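Local coordinates for protein alpha-14 giardin (Giardia lamblia, PDB 3CHJ) that binds calcium ions and phospholipid as an annexin, and may act as a calcium-regulated structural element linking the lipid bilayer to the underlying axoneme, at residues Lys28-Asp31 against Leu32-Ile35; Thr57-Asp60 against Ala61-Lys65. One frame throughout, in Å; residues are numbered along the deposited sequence.

Contact 1. Residues Lys28-Asp31 against Leu32-Ile35; sequences KRLD and LIEI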
loop_
_atom_site.group_PDB
_atom_site.type_symbol
_atom_site.label_atom_id
_atom_site.label_comp_id
_atom_site.label_asym_id
_atom_site.label_seq_id
_atom_site.Cartn_x
_atom_site.Cartn_y
_atom_site.Cartn_z
ATOM N N LYS A 28 9.990 4.929 26.330
ATOM C CA LYS A 28 10.255 3.633 25.692
ATOM C C LYS A 28 9.211 3.235 24.642
ATOM O O LYS A 28 9.243 2.106 24.138
ATOM C CB LYS A 28 10.360 2.526 26.736
ATOM C CG LYS A 28 11.501 2.707 27.726
ATOM C CD LYS A 28 11.539 1.539 28.700
ATOM C CE LYS A 28 12.736 1.644 29.632
ATOM N NZ LYS A 28 12.700 0.574 30.661
ATOM N N ARG A 29 8.313 4.156 24.309
ATOM C CA ARG A 29 7.216 3.836 23.388
ATOM C C ARG A 29 7.714 3.280 22.056
ATOM O O ARG A 29 7.067 2.395 21.467
ATOM C CB ARG A 29 6.342 5.055 23.114
ATOM C CG ARG A 29 5.393 5.425 24.251
ATOM C CD ARG A 29 4.232 4.428 24.380
ATOM N NE ARG A 29 3.166 4.984 25.220
ATOM C CZ ARG A 29 3.229 5.094 26.548
ATOM N NH1 ARG A 29 4.295 4.662 27.208
ATOM N NH2 ARG A 29 2.205 5.624 27.210
ATOM N N LEU A 30 8.851 3.781 21.570
ATOM C CA LEU A 30 9.339 3.329 20.258
ATOM C C LEU A 30 9.872 1.897 20.262
ATOM O O LEU A 30 10.140 1.319 19.197
ATOM C CB LEU A 30 10.346 4.311 19.653
ATOM C CG LEU A 30 9.766 5.664 19.240
ATOM C CD1 LEU A 30 10.904 6.620 18.882
ATOM C CD2 LEU A 30 8.729 5.582 18.080
ATOM N N ASP A 31 10.004 1.291 21.445
ATOM C CA ASP A 31 10.316 -0.122 21.492
ATOM C C ASP A 31 9.273 -0.946 20.741
ATOM O O ASP A 31 9.585 -2.002 20.202
ATOM C CB ASP A 31 10.449 -0.628 22.932
ATOM C CG ASP A 31 11.725 -0.135 23.615
ATOM O OD1 ASP A 31 12.630 0.396 22.936
ATOM O OD2 ASP A 31 11.816 -0.288 24.851
ATOM N N LEU A 32 8.029 -0.475 20.735
ATOM C CA LEU A 32 6.987 -1.167 19.984
ATOM C C LEU A 32 7.327 -1.224 18.505
ATOM O O LEU A 32 6.993 -2.205 17.842
ATOM C CB LEU A 32 5.619 -0.493 20.163
ATOM C CG LEU A 32 5.108 -0.417 21.614
ATOM C CD1 LEU A 32 3.839 0.401 21.672
ATOM C CD2 LEU A 32 4.889 -1.819 22.175
ATOM N N ILE A 33 7.959 -0.158 18.012
ATOM C CA ILE A 33 8.343 -0.046 16.604
ATOM C C ILE A 33 9.631 -0.814 16.324
ATOM O O ILE A 33 9.740 -1.506 15.302
ATOM C CB ILE A 33 8.485 1.430 16.187
ATOM C CG1 ILE A 33 7.171 2.195 16.398
ATOM C CG2 ILE A 33 8.963 1.536 14.752
ATOM C CD1 ILE A 33 5.932 1.628 15.654
ATOM N N GLU A 34 10.596 -0.726 17.246
ATOM C CA GLU A 34 11.801 -1.553 17.148
ATOM C C GLU A 34 11.468 -3.043 17.070
ATOM O O GLU A 34 12.023 -3.784 16.239
ATOM C CB GLU A 34 12.788 -1.227 18.281
ATOM C CG GLU A 34 13.336 0.210 18.211
ATOM C CD GLU A 34 14.310 0.469 17.037
ATOM O OE1 GLU A 34 15.063 1.470 17.117
ATOM O OE2 GLU A 34 14.322 -0.284 16.035
ATOM N N ILE A 35 10.519 -3.484 17.893
ATOM C CA ILE A 35 10.089 -4.867 17.868
ATOM C C ILE A 35 9.516 -5.215 16.466
ATOM O O ILE A 35 9.846 -6.238 15.876
ATOM C CB ILE A 35 9.083 -5.138 19.015
ATOM C CG1 ILE A 35 9.811 -5.131 20.370
ATOM C CG2 ILE A 35 8.395 -6.457 18.851
ATOM C CD1 ILE A 35 8.860 -5.019 21.590
#
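Leu30 and Ile33 make the apolar side-chain contact here: CD2 of Leu30 lies 4.1 Å from CG1 of Ile33, the two branches set at a slant to one another. With chi1 at -59°, Ile33 carries CG1 on the side of its own backbone N, and this turns the atom back toward Leu30. Backbone bonds carry most of the polar contact between the segments. Leu30 O accepts Glu34 N at 2.9 Å, nearly in line with the carbonyl (C=O...N 162°), and takes a weak second bond from Ile33 N. Asp31 O receives Ile35 N at 2.9 Å. At the start the span is shorter: Leu32 N bonds Arg29 O at 3.1 Å, an i to i+3 bond, the donor standing 44° out of the carbonyl plane. Carbon also packs against these carbonyls, with Ile35 CG1 3.1 Å from Asp31 O. Among the charged groups, Glu34 forms a salt bridge with Arg37, while the Arg29 guanidinium donates to the carbonyls of Ala22 and His66; Ile33 reaches helix 301-310, and Leu32 and Ile35 reach helix 12-24. The type I turn Lys28-Asp31 leads into helix 31-38, whose i to i+4 bonding begins with Leu30 O and Asp31 O, within the all-helical annexin fold.

Contact 2. Residues Thr57-Asp60 against Ala61-Lys65; sequences TFLD and AFLKK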
loop_
_atom_site.group_PDB
_atom_site.type_symbol
_atom_site.label_atom_id
_atom_site.label_comp_id
_atom_site.label_asym_id
_atom_site.label_seq_id
_atom_site.Cartn_x
_atom_site.Cartn_y
_atom_site.Cartn_z
ATOM N N THR A 57 -4.632 -10.055 29.549
ATOM C CA THR A 57 -5.256 -8.928 28.862
ATOM C C THR A 57 -4.910 -9.014 27.384
ATOM O O THR A 57 -3.769 -9.321 27.025
ATOM C CB THR A 57 -4.744 -7.573 29.413
ATOM O OG1 THR A 57 -4.976 -7.510 30.825
ATOM C CG2 THR A 57 -5.456 -6.400 28.747
ATOM N N PHE A 58 -5.897 -8.738 26.539
ATOM C CA PHE A 58 -5.664 -8.675 25.108
ATOM C C PHE A 58 -4.818 -7.459 24.751
ATOM O O PHE A 58 -4.943 -6.396 25.369
ATOM C CB PHE A 58 -6.978 -8.696 24.332
ATOM C CG PHE A 58 -7.589 -10.067 24.243
ATOM C CD1 PHE A 58 -7.193 -10.958 23.244
ATOM C CD2 PHE A 58 -8.532 -10.481 25.178
ATOM C CE1 PHE A 58 -7.751 -12.242 23.168
ATOM C CE2 PHE A 58 -9.095 -11.766 25.114
ATOM C CZ PHE A 58 -8.699 -12.644 24.106
ATOM N N LEU A 59 -3.949 -7.631 23.759
ATOM C CA LEU A 59 -3.015 -6.572 23.402
ATOM C C LEU A 59 -3.735 -5.275 23.054
ATOM O O LEU A 59 -3.319 -4.198 23.497
ATOM C CB LEU A 59 -2.100 -7.012 22.256
ATOM C CG LEU A 59 -1.034 -5.985 21.849
ATOM C CD1 LEU A 59 -0.102 -5.638 23.002
ATOM C CD2 LEU A 59 -0.253 -6.501 20.647
ATOM N N ASP A 60 -4.810 -5.365 22.274
ATOM C CA ASP A 60 -5.513 -4.155 21.855
ATOM C C ASP A 60 -6.084 -3.376 23.046
ATOM O O ASP A 60 -5.961 -2.153 23.105
ATOM C CB ASP A 60 -6.544 -4.422 20.745
ATOM C CG ASP A 60 -7.684 -5.349 21.174
ATOM O OD1 ASP A 60 -7.574 -6.083 22.191
ATOM O OD2 ASP A 60 -8.705 -5.339 20.449
ATOM N N ALA A 61 -6.641 -4.096 24.019
ATOM C CA ALA A 61 -7.174 -3.458 25.230
ATOM C C ALA A 61 -6.085 -2.757 26.039
ATOM O O ALA A 61 -6.314 -1.672 26.593
ATOM C CB ALA A 61 -7.892 -4.483 26.101
ATOM N N PHE A 62 -4.907 -3.377 26.106
ATOM C CA PHE A 62 -3.757 -2.805 26.811
ATOM C C PHE A 62 -3.222 -1.557 26.114
ATOM O O PHE A 62 -2.940 -0.535 26.761
ATOM C CB PHE A 62 -2.654 -3.845 26.925
ATOM C CG PHE A 62 -1.429 -3.363 27.627
ATOM C CD1 PHE A 62 -1.449 -3.093 28.992
ATOM C CD2 PHE A 62 -0.232 -3.217 26.930
ATOM C CE1 PHE A 62 -0.280 -2.662 29.649
ATOM C CE2 PHE A 62 0.924 -2.791 27.566
ATOM C CZ PHE A 62 0.906 -2.508 28.933
ATOM N N LEU A 63 -3.062 -1.642 24.797
ATOM C CA LEU A 63 -2.601 -0.494 24.032
ATOM C C LEU A 63 -3.542 0.696 24.174
ATOM O O LEU A 63 -3.081 1.829 24.272
ATOM C CB LEU A 63 -2.431 -0.851 22.552
ATOM C CG LEU A 63 -1.369 -1.901 22.232
ATOM C CD1 LEU A 63 -1.329 -2.119 20.724
ATOM C CD2 LEU A 63 0.012 -1.513 22.780
ATOM N N LYS A 64 -4.846 0.430 24.185
ATOM C CA LYS A 64 -5.844 1.501 24.224
ATOM C C LYS A 64 -5.671 2.428 25.446
ATOM O O LYS A 64 -5.956 3.637 25.371
ATOM C CB LYS A 64 -7.248 0.890 24.181
ATOM C CG LYS A 64 -8.330 1.894 23.958
ATOM C CD LYS A 64 -9.703 1.269 23.967
ATOM C CE LYS A 64 -10.745 2.340 23.690
ATOM N NZ LYS A 64 -12.144 1.829 23.811
ATOM N N LYS A 65 -5.150 1.864 26.528
ATOM C CA LYS A 65 -5.005 2.581 27.798
ATOM C C LYS A 65 -3.822 3.537 27.773
ATOM O O LYS A 65 -3.711 4.447 28.622
ATOM C CB LYS A 65 -4.802 1.583 28.942
ATOM C CG LYS A 65 -5.955 0.616 29.162
ATOM C CD LYS A 65 -5.739 -0.220 30.414
ATOM C CE LYS A 65 -6.919 -1.160 30.681
ATOM N NZ LYS A 65 -6.839 -2.467 29.918
#
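Thr57 touches the helix that follows through its methyl group: Thr57 CG2, anti to the backbone N, stands 4.1 Å from Ala61 CB. Thr57 CG2 also lies 4.2 Å from Phe62 CB. Phe58, at the N-cap position, contributes its carbonyl: Phe58 O accepts Phe62 N at 3.1 Å. Leu59 adds both backbone and side chain. Leu59 O accepts Leu63 N at 2.9 Å in an almost straight bond (N-H...O 170°), and Leu59 CD1 packs 4.0 Å from Leu63 CG, one turn further on. The CG of Asp60 sits between its backbone N and carbonyl carbon (chi1 63°), which brings Asp60 OD1 to the next amide, Ala61 N, at 2.9 Å in a weak bond; Asp60 O accepts Lys64 N. Outside the segments, Leu59 and Phe62 both meet Phe51 of helix 41-55, while Leu63 reaches Leu76 and Glu72 of helix 69-78. Chemically, the contact is divided: the backbone bonds run along the helix, while the Leu59-Leu63 contact lies on the buried side, against helices 12-24, 41-55 and 69-78. On the exposed side, the Asp60 carboxylate gives one N-terminal amide a weak extra acceptor and would probably interact favourably with the helix dipole.

Overall arrangement
From the N terminus, helix 12-24 comes first, and contact 1 then forms the turn that leads from its loop into helix 31-38. Helix 41-55 follows, after which contact 2 builds the short helix 59-64, ahead of helix 69-78. Both are local contacts with no intervening residues; contact 1 ends before contact 2 begins, and they neither nest nor cross. Their centres are 15 Å apart, with nearest atoms about 4 Å apart but not touching. His66, just after contact 2, relates them: its carbonyl accepts a bond from Arg29 of contact 1, and its ND1 bonds Phe62 O of contact 2. Helices 12-24 and 69-78 border both.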